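Local coordinates for ORC1-type DNA replication protein 2 (Aeropyrum pernix, PDB 1W5T) that binds DNA and takes part in regulating DNA replication, and carries an ATP-binding AAA+ domain and a winged-helix domain, at residues R12-E17 with E225-L230; D247-D252 with A259-V264; M268-A273 with D279-D284. All blocks are in the same frame, centred on the assembly; numbering follows the deposited sequence.

Overall arrangement
All three contacts lie within or against the helical lid of the AAA+ ATPase module, and each is mainly buried. Contact 1 and contact 2 both touch the nucleotide analogue, with centres about 15 Å apart, and meet where Arg227 packs on Ile263. Contact 2 and contact 3 share helix 259-275: residues 259-264 border the nucleotide, whereas 268-273 lie further along, with the centres about 17 Å apart. Chemistry follows position. Contact 1 joins an N-terminal 3-10 turn to helix 217-231 through an arginine that also grips the ribose and adenine; contact 2 rests on a tyrosine ring; contact 3, furthest from the chain's centre, relies on van der Waals packing, with no polar bond between its two segments.

Contact 1 of 3, residues R12-E17 with E225-L230; sequences RRVFDE and EQRAEL. With ANP (phosphoaminophosphonic acid-adenylate ester), chain D.
The 3-10 turn formed by residues 12-15 packs against helix 217-231, and Val14 and Arg227 form the nearest CA pair of the two segments, 6.6 Å apart. Val14 turns its small branched side chain toward the helix, a shape that fits this short separation. A chi1 of 169°, with CG1 anti to the backbone N, points that methyl at Arg227 CD, 3.6 Å away; CG2 reaches over the carbonyl of Leu230. Phe15 brings the tip of its ring, CZ, to 4.1 Å from Arg227 O, while the rest of the ring packs on helix 259-275 and meets Phe9 edge-to-face.

The polar centre is the guanidinium of Arg227. NH1 donates in the guanidinium plane to Val14 O at 2.8 Å, with a C=O...NH1 angle of 169° and a bond bent at the hydrogen, and also to a water that donates to Asp16 O and bonds the ribose hydroxyls. NH2 bonds the nucleotide twice, to ribose O2' at 2.8 Å and to adenine N3 at 3.0 Å. The bend at chi2 (-26°) helps carry the planar group between turn and ligand. A methionine here would probably leave Val14 O and the ribose-adenine edge without their donor, and the turn less firmly tied to the nucleotide.

Arg227 is an established ATP-binding residue, and Tyr215 also bonds the ligand. With its two terminal nitrogens divided between protein and nucleotide, the guanidinium is held against rotation, and the N-terminal turn, the lid helix and the bound nucleotide are linked through one side chain and one water.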
loop_
_atom_site.group_PDB
_atom_site.type_symbol
_atom_site.label_atom_id
_atom_site.label_comp_id
_atom_site.label_asym_id
_atom_site.label_seq_id
_atom_site.Cartn_x
_atom_site.Cartn_y
_atom_site.Cartn_z
ATOM N N ARG A 12 -7.213 2.518 -24.028
ATOM C CA ARG A 12 -7.910 2.561 -22.761
ATOM C C ARG A 12 -7.342 1.662 -21.621
ATOM O O ARG A 12 -7.621 1.887 -20.434
ATOM C CB ARG A 12 -9.354 2.144 -23.036
ATOM C CG ARG A 12 -10.418 3.038 -22.460
ATOM C CD ARG A 12 -11.784 2.622 -22.969
ATOM N NE ARG A 12 -12.695 3.744 -22.977
ATOM C CZ ARG A 12 -13.206 4.407 -24.006
ATOM N NH1 ARG A 12 -14.003 5.399 -23.693
ATOM N NH2 ARG A 12 -12.960 4.135 -25.287
ATOM N N ARG A 13 -6.600 0.612 -21.961
ATOM C CA ARG A 13 -6.147 -0.320 -20.931
ATOM C C ARG A 13 -5.004 0.288 -20.079
ATOM O O ARG A 13 -4.721 -0.160 -18.962
ATOM C CB ARG A 13 -5.739 -1.653 -21.549
ATOM C CG ARG A 13 -6.939 -2.450 -22.099
ATOM C CD ARG A 13 -6.865 -2.639 -23.606
ATOM N NE ARG A 13 -6.108 -3.838 -23.912
ATOM C CZ ARG A 13 -4.906 -3.971 -24.468
ATOM N NH1 ARG A 13 -4.144 -2.963 -24.889
ATOM N NH2 ARG A 13 -4.478 -5.211 -24.615
ATOM N N VAL A 14 -4.368 1.313 -20.623
ATOM C CA VAL A 14 -3.366 2.097 -19.916
ATOM C C VAL A 14 -3.955 2.716 -18.651
ATOM O O VAL A 14 -3.227 3.057 -17.754
ATOM C CB VAL A 14 -2.788 3.201 -20.859
ATOM C CG1 VAL A 14 -1.936 4.236 -20.126
ATOM C CG2 VAL A 14 -2.032 2.569 -21.991
ATOM N N PHE A 15 -5.279 2.810 -18.587
ATOM C CA PHE A 15 -5.980 3.420 -17.460
ATOM C C PHE A 15 -6.552 2.394 -16.472
ATOM O O PHE A 15 -7.115 2.751 -15.448
ATOM C CB PHE A 15 -7.051 4.404 -17.979
ATOM C CG PHE A 15 -6.458 5.662 -18.551
ATOM C CD1 PHE A 15 -6.030 5.695 -19.887
ATOM C CD2 PHE A 15 -6.257 6.803 -17.744
ATOM C CE1 PHE A 15 -5.452 6.834 -20.431
ATOM C CE2 PHE A 15 -5.672 7.969 -18.266
ATOM C CZ PHE A 15 -5.253 7.980 -19.614
ATOM N N ASP A 16 -6.410 1.113 -16.792
ATOM C CA ASP A 16 -6.889 0.062 -15.893
ATOM C C ASP A 16 -5.929 -0.075 -14.693
ATOM O O ASP A 16 -4.726 0.177 -14.812
ATOM C CB ASP A 16 -7.063 -1.272 -16.642
ATOM C CG ASP A 16 -8.261 -1.262 -17.624
ATOM O OD1 ASP A 16 -8.834 -0.176 -17.940
ATOM O OD2 ASP A 16 -8.723 -2.301 -18.118
ATOM N N GLU A 17 -6.489 -0.489 -13.562
ATOM C CA GLU A 17 -5.840 -0.545 -12.245
ATOM C C GLU A 17 -4.615 -1.465 -12.161
ATOM O O GLU A 17 -3.682 -1.223 -11.395
ATOM C CB GLU A 17 -6.892 -0.921 -11.179
ATOM C CG GLU A 17 -8.315 -0.940 -11.755
ATOM C CD GLU A 17 -9.431 -0.800 -10.728
ATOM O OE1 GLU A 17 -10.308 0.085 -10.918
ATOM O OE2 GLU A 17 -9.451 -1.592 -9.743
ATOM N N GLU A 225 1.563 12.389 -17.125
ATOM C CA GLU A 225 2.098 12.684 -18.443
ATOM C C GLU A 225 2.446 11.411 -19.236
ATOM O O GLU A 225 2.142 11.337 -20.420
ATOM C CB GLU A 225 3.265 13.663 -18.366
ATOM C CG GLU A 225 3.971 13.845 -19.684
ATOM C CD GLU A 225 5.237 14.680 -19.542
ATOM O OE1 GLU A 225 5.279 15.813 -20.038
ATOM O OE2 GLU A 225 6.206 14.202 -18.934
ATOM N N GLN A 226 3.045 10.436 -18.551
ATOM C CA GLN A 226 3.256 9.097 -19.052
ATOM C C GLN A 226 1.936 8.361 -19.374
ATOM O O GLN A 226 1.839 7.730 -20.414
ATOM C CB GLN A 226 4.120 8.291 -18.048
ATOM C CG GLN A 226 4.394 6.851 -18.438
ATOM C CD GLN A 226 5.208 6.111 -17.400
ATOM O OE1 GLN A 226 4.860 6.110 -16.206
ATOM N NE2 GLN A 226 6.302 5.468 -17.841
ATOM N N ARG A 227 0.913 8.436 -18.525
ATOM C CA ARG A 227 -0.381 7.862 -18.934
ATOM C C ARG A 227 -0.971 8.552 -20.208
ATOM O O ARG A 227 -1.442 7.891 -21.143
ATOM C CB ARG A 227 -1.406 7.859 -17.789
ATOM C CG ARG A 227 -1.223 6.823 -16.684
ATOM C CD ARG A 227 -0.482 5.498 -17.036
ATOM N NE ARG A 227 0.093 4.982 -15.820
ATOM C CZ ARG A 227 -0.412 3.993 -15.102
ATOM N NH1 ARG A 227 -1.509 3.333 -15.522
ATOM N NH2 ARG A 227 0.205 3.635 -13.959
ATOM N N ALA A 228 -0.947 9.870 -20.260
ATOM C CA ALA A 228 -1.419 10.547 -21.473
ATOM C C ALA A 228 -0.677 10.041 -22.743
ATOM O O ALA A 228 -1.303 9.500 -23.673
ATOM C CB ALA A 228 -1.303 12.027 -21.342
ATOM N N GLU A 229 0.653 10.128 -22.721
ATOM C CA GLU A 229 1.515 9.671 -23.823
ATOM C C GLU A 229 1.257 8.281 -24.341
ATOM O O GLU A 229 1.199 8.092 -25.550
ATOM C CB GLU A 229 2.993 9.800 -23.461
ATOM C CG GLU A 229 3.528 11.219 -23.414
ATOM C CD GLU A 229 4.954 11.257 -22.934
ATOM O OE1 GLU A 229 5.505 12.350 -22.736
ATOM O OE2 GLU A 229 5.558 10.194 -22.749
ATOM N N LEU A 230 1.100 7.306 -23.439
ATOM C CA LEU A 230 0.808 5.924 -23.801
ATOM C C LEU A 230 -0.666 5.683 -24.095
ATOM O O LEU A 230 -1.022 4.733 -24.792
ATOM C CB LEU A 230 1.207 5.018 -22.637
ATOM C CG LEU A 230 2.650 5.151 -22.116
ATOM C CD1 LEU A 230 2.839 4.400 -20.770
ATOM C CD2 LEU A 230 3.707 4.709 -23.162
HETATM P PG ANP D . -3.377 0.567 -2.193
HETATM O O1G ANP D . -4.935 0.606 -2.493
HETATM O O2G ANP D . -2.925 -0.958 -2.145
HETATM O O3G ANP D . -2.980 1.317 -0.850
HETATM P PB ANP D . -0.966 0.964 -3.910
HETATM O O1B ANP D . -0.565 -0.563 -3.984
HETATM O O2B ANP D . -0.057 1.670 -2.860
HETATM N N3B ANP D . -2.622 1.234 -3.585
HETATM P PA ANP D . -0.729 1.039 -6.776
HETATM O O1A ANP D . 0.678 0.365 -7.129
HETATM O O2A ANP D . -1.877 -0.038 -6.954
HETATM O O3A ANP D . -0.715 1.737 -5.320
HETATM O "O5'" ANP D . -0.938 2.350 -7.694
HETATM C "C5'" ANP D . -2.101 3.173 -7.885
HETATM C "C4'" ANP D . -2.117 3.545 -9.371
HETATM O "O4'" ANP D . -1.053 4.456 -9.674
HETATM C "C3'" ANP D . -1.853 2.351 -10.286
HETATM O "O3'" ANP D . -2.572 2.548 -11.471
HETATM C "C2'" ANP D . -0.366 2.421 -10.607
HETATM O "O2'" ANP D . 0.052 1.779 -11.812
HETATM C "C1'" ANP D . -0.150 3.927 -10.649
HETATM N N9 ANP D . 1.185 4.262 -10.166
HETATM C C8 ANP D . 1.568 4.323 -8.840
HETATM N N7 ANP D . 2.874 4.663 -8.706
HETATM C C5 ANP D . 3.364 4.873 -9.937
HETATM C C6 ANP D . 4.638 5.252 -10.630
HETATM N N6 ANP D . 5.785 5.536 -9.949
HETATM N N1 ANP D . 4.671 5.293 -11.990
HETATM C C2 ANP D . 3.615 5.033 -12.747
HETATM N N3 ANP D . 2.409 4.663 -12.247
HETATM C C4 ANP D . 2.254 4.583 -10.837
HETATM O O HOH W 1 -2.205 1.347 -13.850
#

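Contact 2 of 3, residues D247-D252 with A259-V264; sequences DVYGED and ARRAIV. With ANP (phosphoaminophosphonic acid-adenylate ester), chain D.
Tyr249 lays its ring against the first turns of helix 259-275, one face under Arg261 CB and its edge against the backbone of Ala262. CE1 is 3.4 Å from Arg261 O, and CD1 lies 3.5 Å from Ala262 CA, which sits near the ring plane. CD1 also meets the methyl of Ala262 at 3.8 Å. Alanine suits this place because its side chain is short enough for the ring to come right up to the helix backbone. With CG anti to its own carbonyl carbon (chi1 -65°), the tyrosine projects from the end of its helix toward these residues.

Arg261 is extended from CG to NE and crosses the tyrosine at about a right angle. Its NH2 comes within 3.8 Å of Tyr249 CE2, with the guanidinium and ring planes 43° apart; in this oblique contact CB and NH2 approach the ring, and the chain between them spans it at a greater distance. Arg260, the next residue back, serves the ligand instead: one guanidinium face lies over ANP C5', and NH1 makes a weak hydrogen bond to O1G at 2.8 Å. Bends at chi2 and chi3 turn its chain toward the phosphates. Ala259 CB adds a contact to ribose O4' at 3.3 Å.

Gly250 ends the helical conformation directly after Tyr249, and the chain returns through a short connection to helix 259-275. Within the lid, helix 217-231 closes over the same residues: Leu220 touches Tyr249 and Ala259, and Leu224 touches Ala262. Tyr249, at the end of helix 239-249, thus packs between helices 217-231 and 259-275, its OH weakly hydrogen-bonded to Val290 O of helix 283-292.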
loop_
_atom_site.group_PDB
_atom_site.type_symbol
_atom_site.label_atom_id
_atom_site.label_comp_id
_atom_site.label_asym_id
_atom_site.label_seq_id
_atom_site.Cartn_x
_atom_site.Cartn_y
_atom_site.Cartn_z
ATOM N N ASP A 247 -1.967 19.434 -9.170
ATOM C CA ASP A 247 -1.989 20.566 -8.227
ATOM C C ASP A 247 -2.941 20.363 -7.071
ATOM O O ASP A 247 -2.698 20.849 -5.986
ATOM C CB ASP A 247 -2.361 21.884 -8.917
ATOM C CG ASP A 247 -1.154 22.639 -9.408
ATOM O OD1 ASP A 247 -0.104 22.011 -9.674
ATOM O OD2 ASP A 247 -1.162 23.873 -9.565
ATOM N N VAL A 248 -4.037 19.656 -7.310
ATOM C CA VAL A 248 -4.996 19.360 -6.248
ATOM C C VAL A 248 -4.588 18.118 -5.467
ATOM O O VAL A 248 -4.671 18.145 -4.238
ATOM C CB VAL A 248 -6.442 19.196 -6.790
ATOM C CG1 VAL A 248 -7.438 18.954 -5.661
ATOM C CG2 VAL A 248 -6.862 20.398 -7.582
ATOM N N TYR A 249 -4.163 17.034 -6.146
ATOM C CA TYR A 249 -3.900 15.750 -5.436
ATOM C C TYR A 249 -2.544 15.647 -4.722
ATOM O O TYR A 249 -2.386 14.860 -3.768
ATOM C CB TYR A 249 -4.142 14.544 -6.321
ATOM C CG TYR A 249 -5.592 14.365 -6.742
ATOM C CD1 TYR A 249 -5.907 13.644 -7.864
ATOM C CD2 TYR A 249 -6.635 14.938 -6.014
ATOM C CE1 TYR A 249 -7.200 13.487 -8.262
ATOM C CE2 TYR A 249 -7.949 14.810 -6.417
ATOM C CZ TYR A 249 -8.238 14.069 -7.539
ATOM O OH TYR A 249 -9.566 13.885 -7.935
ATOM N N GLY A 250 -1.577 16.456 -5.176
ATOM C CA GLY A 250 -0.245 16.460 -4.588
ATOM C C GLY A 250 -0.291 16.570 -3.061
ATOM O O GLY A 250 -1.040 17.390 -2.516
ATOM N N GLU A 251 0.513 15.752 -2.369
ATOM C CA GLU A 251 0.524 15.734 -0.913
ATOM C C GLU A 251 1.189 16.978 -0.366
ATOM O O GLU A 251 0.867 17.421 0.733
ATOM C CB GLU A 251 1.154 14.463 -0.378
ATOM C CG GLU A 251 2.668 14.513 -0.238
ATOM C CD GLU A 251 3.114 15.185 1.057
ATOM O OE1 GLU A 251 2.472 14.936 2.127
ATOM O OE2 GLU A 251 4.088 15.970 0.993
ATOM N N ASP A 252 2.099 17.558 -1.143
ATOM C CA ASP A 252 2.638 18.891 -0.826
ATOM C C ASP A 252 1.599 20.027 -0.975
ATOM O O ASP A 252 1.785 21.106 -0.459
ATOM C CB ASP A 252 3.891 19.205 -1.651
ATOM C CG ASP A 252 3.699 18.972 -3.133
ATOM O OD1 ASP A 252 4.572 19.379 -3.932
ATOM O OD2 ASP A 252 2.734 18.360 -3.615
ATOM N N ALA A 259 -1.659 8.367 -6.654
ATOM C CA ALA A 259 -1.626 8.211 -8.107
ATOM C C ALA A 259 -2.861 7.526 -8.704
ATOM O O ALA A 259 -3.303 7.860 -9.828
ATOM C CB ALA A 259 -0.323 7.532 -8.572
ATOM N N ARG A 260 -3.435 6.593 -7.967
ATOM C CA ARG A 260 -4.701 5.980 -8.396
ATOM C C ARG A 260 -5.766 7.054 -8.627
ATOM O O ARG A 260 -6.402 7.078 -9.660
ATOM C CB ARG A 260 -5.205 4.938 -7.379
ATOM C CG ARG A 260 -6.697 4.589 -7.491
ATOM C CD ARG A 260 -7.013 3.087 -7.373
ATOM N NE ARG A 260 -6.257 2.476 -6.264
ATOM C CZ ARG A 260 -5.520 1.348 -6.348
ATOM N NH1 ARG A 260 -4.888 0.921 -5.262
ATOM N NH2 ARG A 260 -5.428 0.636 -7.491
ATOM N N ARG A 261 -5.940 7.935 -7.652
ATOM C CA ARG A 261 -6.958 8.970 -7.741
ATOM C C ARG A 261 -6.675 9.920 -8.893
ATOM O O ARG A 261 -7.595 10.359 -9.548
ATOM C CB ARG A 261 -7.026 9.763 -6.462
ATOM C CG ARG A 261 -8.403 9.918 -5.919
ATOM C CD ARG A 261 -8.475 10.517 -4.487
ATOM N NE ARG A 261 -9.868 10.784 -4.210
ATOM C CZ ARG A 261 -10.460 11.935 -3.872
ATOM N NH1 ARG A 261 -11.776 11.894 -3.741
ATOM N NH2 ARG A 261 -9.811 13.074 -3.634
ATOM N N ALA A 262 -5.403 10.259 -9.114
ATOM C CA ALA A 262 -5.036 11.179 -10.176
ATOM C C ALA A 262 -5.350 10.601 -11.564
ATOM O O ALA A 262 -5.976 11.284 -12.392
ATOM C CB ALA A 262 -3.591 11.582 -10.077
ATOM N N ILE A 263 -4.951 9.339 -11.761
ATOM C CA ILE A 263 -5.167 8.629 -12.998
ATOM C C ILE A 263 -6.652 8.432 -13.323
ATOM O O ILE A 263 -7.049 8.550 -14.497
ATOM C CB ILE A 263 -4.407 7.277 -12.976
ATOM C CG1 ILE A 263 -2.922 7.534 -13.130
ATOM C CG2 ILE A 263 -4.848 6.367 -14.106
ATOM C CD1 ILE A 263 -2.105 6.355 -12.715
ATOM N N VAL A 264 -7.452 8.138 -12.312
ATOM C CA VAL A 264 -8.888 7.920 -12.474
ATOM C C VAL A 264 -9.556 9.260 -12.875
ATOM O O VAL A 264 -10.405 9.301 -13.778
ATOM C CB VAL A 264 -9.524 7.324 -11.175
ATOM C CG1 VAL A 264 -11.004 7.268 -11.273
ATOM C CG2 VAL A 264 -9.017 5.908 -10.934
HETATM P PG ANP D . -3.377 0.567 -2.193
HETATM O O1G ANP D . -4.935 0.606 -2.493
HETATM O O2G ANP D . -2.925 -0.958 -2.145
HETATM O O3G ANP D . -2.980 1.317 -0.850
HETATM P PB ANP D . -0.966 0.964 -3.910
HETATM O O1B ANP D . -0.565 -0.563 -3.984
HETATM O O2B ANP D . -0.057 1.670 -2.860
HETATM N N3B ANP D . -2.622 1.234 -3.585
HETATM P PA ANP D . -0.729 1.039 -6.776
HETATM O O1A ANP D . 0.678 0.365 -7.129
HETATM O O2A ANP D . -1.877 -0.038 -6.954
HETATM O O3A ANP D . -0.715 1.737 -5.320
HETATM O "O5'" ANP D . -0.938 2.350 -7.694
HETATM C "C5'" ANP D . -2.101 3.173 -7.885
HETATM C "C4'" ANP D . -2.117 3.545 -9.371
HETATM O "O4'" ANP D . -1.053 4.456 -9.674
HETATM C "C3'" ANP D . -1.853 2.351 -10.286
HETATM O "O3'" ANP D . -2.572 2.548 -11.471
HETATM C "C2'" ANP D . -0.366 2.421 -10.607
HETATM O "O2'" ANP D . 0.052 1.779 -11.812
HETATM C "C1'" ANP D . -0.150 3.927 -10.649
HETATM N N9 ANP D . 1.185 4.262 -10.166
HETATM C C8 ANP D . 1.568 4.323 -8.840
HETATM N N7 ANP D . 2.874 4.663 -8.706
HETATM C C5 ANP D . 3.364 4.873 -9.937
HETATM C C6 ANP D . 4.638 5.252 -10.630
HETATM N N6 ANP D . 5.785 5.536 -9.949
HETATM N N1 ANP D . 4.671 5.293 -11.990
HETATM C C2 ANP D . 3.615 5.033 -12.747
HETATM N N3 ANP D . 2.409 4.663 -12.247
HETATM C C4 ANP D . 2.254 4.583 -10.837
#

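Contact 3 of 3, residues M268-A273 with D279-D284; sequences MACEMA and DSLSED
The connection between helices 259-275 and 283-292 in the lid region brings residues 279-282, which lead into the second helix, back alongside the first. Leu281 carries most of the contact. Its CG is anti to the carbonyl carbon (chi1 -64°), and although the side chain leaves the backbone obliquely to the helix, the CD2 methyl ends against one helical turn. There it lies 3.7 Å from Ala269 O, 3.8 Å from Cys270 SG and 4.1 Å from Ala269 CB. Leucine suits the spot because its length carries an apolar methyl to the helix surface between Ala269 and Cys270.

One turn further on, Ala273 CB sits 3.6 Å from Ser280 O, and the CA atoms of Ala273 and Leu281 come within 6.1 Å. The alanines Ala269 and Ala273 let the loop run this near to the helix. Ser282 then takes the N-cap position of helix 283-292, whose Val286 and Ala289 also cover Ala269.

Leu281 also touches His241 and shares a backbone hydrogen bond with Val236. Between the two segments themselves, dispersion and the burial of apolar surface do the holding, and here the fit of apolar surfaces probably matters more than charge.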
loop_
_atom_site.group_PDB
_atom_site.type_symbol
_atom_site.label_atom_id
_atom_site.label_comp_id
_atom_site.label_asym_id
_atom_site.label_seq_id
_atom_site.Cartn_x
_atom_site.Cartn_y
_atom_site.Cartn_z
ATOM N N MET A 268 -11.623 9.821 -16.239
ATOM C CA MET A 268 -12.984 10.356 -16.175
ATOM C C MET A 268 -13.117 11.573 -17.070
ATOM O O MET A 268 -14.069 11.673 -17.827
ATOM C CB MET A 268 -13.356 10.804 -14.754
ATOM C CG MET A 268 -13.673 9.713 -13.748
ATOM S SD MET A 268 -13.961 10.457 -12.035
ATOM C CE MET A 268 -15.424 11.492 -12.338
ATOM N N ALA A 269 -12.151 12.484 -16.973
ATOM C CA ALA A 269 -12.177 13.691 -17.768
ATOM C C ALA A 269 -12.253 13.314 -19.238
ATOM O O ALA A 269 -13.024 13.872 -19.979
ATOM C CB ALA A 269 -10.984 14.567 -17.469
ATOM N N CYS A 270 -11.487 12.305 -19.639
ATOM C CA CYS A 270 -11.511 11.852 -21.029
ATOM C C CYS A 270 -12.862 11.266 -21.484
ATOM O O CYS A 270 -13.358 11.580 -22.584
ATOM C CB CYS A 270 -10.401 10.850 -21.265
ATOM S SG CYS A 270 -8.833 11.654 -21.356
ATOM N N GLU A 271 -13.449 10.427 -20.646
ATOM C CA GLU A 271 -14.773 9.886 -20.943
ATOM C C GLU A 271 -15.903 10.919 -20.905
ATOM O O GLU A 271 -16.885 10.792 -21.648
ATOM C CB GLU A 271 -15.103 8.560 -20.214
ATOM C CG GLU A 271 -14.832 8.471 -18.722
ATOM C CD GLU A 271 -14.691 7.023 -18.223
ATOM O OE1 GLU A 271 -14.368 6.123 -19.033
ATOM O OE2 GLU A 271 -14.895 6.771 -17.008
ATOM N N MET A 272 -15.735 11.941 -20.064
ATOM C CA MET A 272 -16.631 13.099 -20.024
ATOM C C MET A 272 -16.577 13.890 -21.332
ATOM O O MET A 272 -17.615 14.367 -21.803
ATOM C CB MET A 272 -16.297 14.010 -18.842
ATOM C CG MET A 272 -16.967 13.610 -17.535
ATOM S SD MET A 272 -16.249 14.549 -16.128
ATOM C CE MET A 272 -17.067 13.812 -14.807
ATOM N N ALA A 273 -15.379 14.039 -21.898
ATOM C CA ALA A 273 -15.204 14.654 -23.231
ATOM C C ALA A 273 -15.867 13.829 -24.338
ATOM O O ALA A 273 -16.654 14.367 -25.120
ATOM C CB ALA A 273 -13.747 14.888 -23.540
ATOM N N ASP A 279 -13.495 16.042 -28.964
ATOM C CA ASP A 279 -12.382 15.145 -29.266
ATOM C C ASP A 279 -11.061 15.607 -28.661
ATOM O O ASP A 279 -9.985 15.134 -29.048
ATOM C CB ASP A 279 -12.222 14.913 -30.781
ATOM C CG ASP A 279 -11.898 16.180 -31.527
ATOM O OD1 ASP A 279 -11.923 16.126 -32.792
ATOM O OD2 ASP A 279 -11.613 17.252 -30.935
ATOM N N SER A 280 -11.161 16.542 -27.719
ATOM C CA SER A 280 -10.047 16.931 -26.885
ATOM C C SER A 280 -10.564 17.252 -25.467
ATOM O O SER A 280 -11.793 17.391 -25.256
ATOM C CB SER A 280 -9.363 18.129 -27.495
ATOM O OG SER A 280 -10.344 19.100 -27.777
ATOM N N LEU A 281 -9.641 17.332 -24.500
ATOM C CA LEU A 281 -9.997 17.783 -23.169
ATOM C C LEU A 281 -10.213 19.278 -23.140
ATOM O O LEU A 281 -9.713 20.033 -23.993
ATOM C CB LEU A 281 -8.920 17.439 -22.155
ATOM C CG LEU A 281 -8.619 15.983 -21.880
ATOM C CD1 LEU A 281 -7.397 15.834 -20.969
ATOM C CD2 LEU A 281 -9.834 15.269 -21.305
ATOM N N SER A 282 -10.961 19.708 -22.131
ATOM C CA SER A 282 -10.981 21.116 -21.779
ATOM C C SER A 282 -10.730 21.207 -20.279
ATOM O O SER A 282 -10.883 20.202 -19.563
ATOM C CB SER A 282 -12.317 21.746 -22.188
ATOM O OG SER A 282 -13.362 21.296 -21.365
ATOM N N GLU A 283 -10.324 22.376 -19.799
ATOM C CA GLU A 283 -10.124 22.578 -18.389
ATOM C C GLU A 283 -11.349 22.331 -17.510
ATOM O O GLU A 283 -11.218 21.799 -16.390
ATOM C CB GLU A 283 -9.590 23.985 -18.161
ATOM C CG GLU A 283 -8.377 24.267 -19.024
ATOM C CD GLU A 283 -7.628 25.468 -18.570
ATOM O OE1 GLU A 283 -6.685 25.912 -19.256
ATOM O OE2 GLU A 283 -7.997 25.985 -17.530
ATOM N N ASP A 284 -12.532 22.738 -17.998
ATOM C CA ASP A 284 -13.800 22.503 -17.297
ATOM C C ASP A 284 -14.025 21.020 -16.999
ATOM O O ASP A 284 -14.418 20.655 -15.889
ATOM C CB ASP A 284 -14.984 23.076 -18.083
ATOM C CG ASP A 284 -14.988 24.627 -18.115
ATOM O OD1 ASP A 284 -15.779 25.202 -18.869
ATOM O OD2 ASP A 284 -14.236 25.359 -17.444
#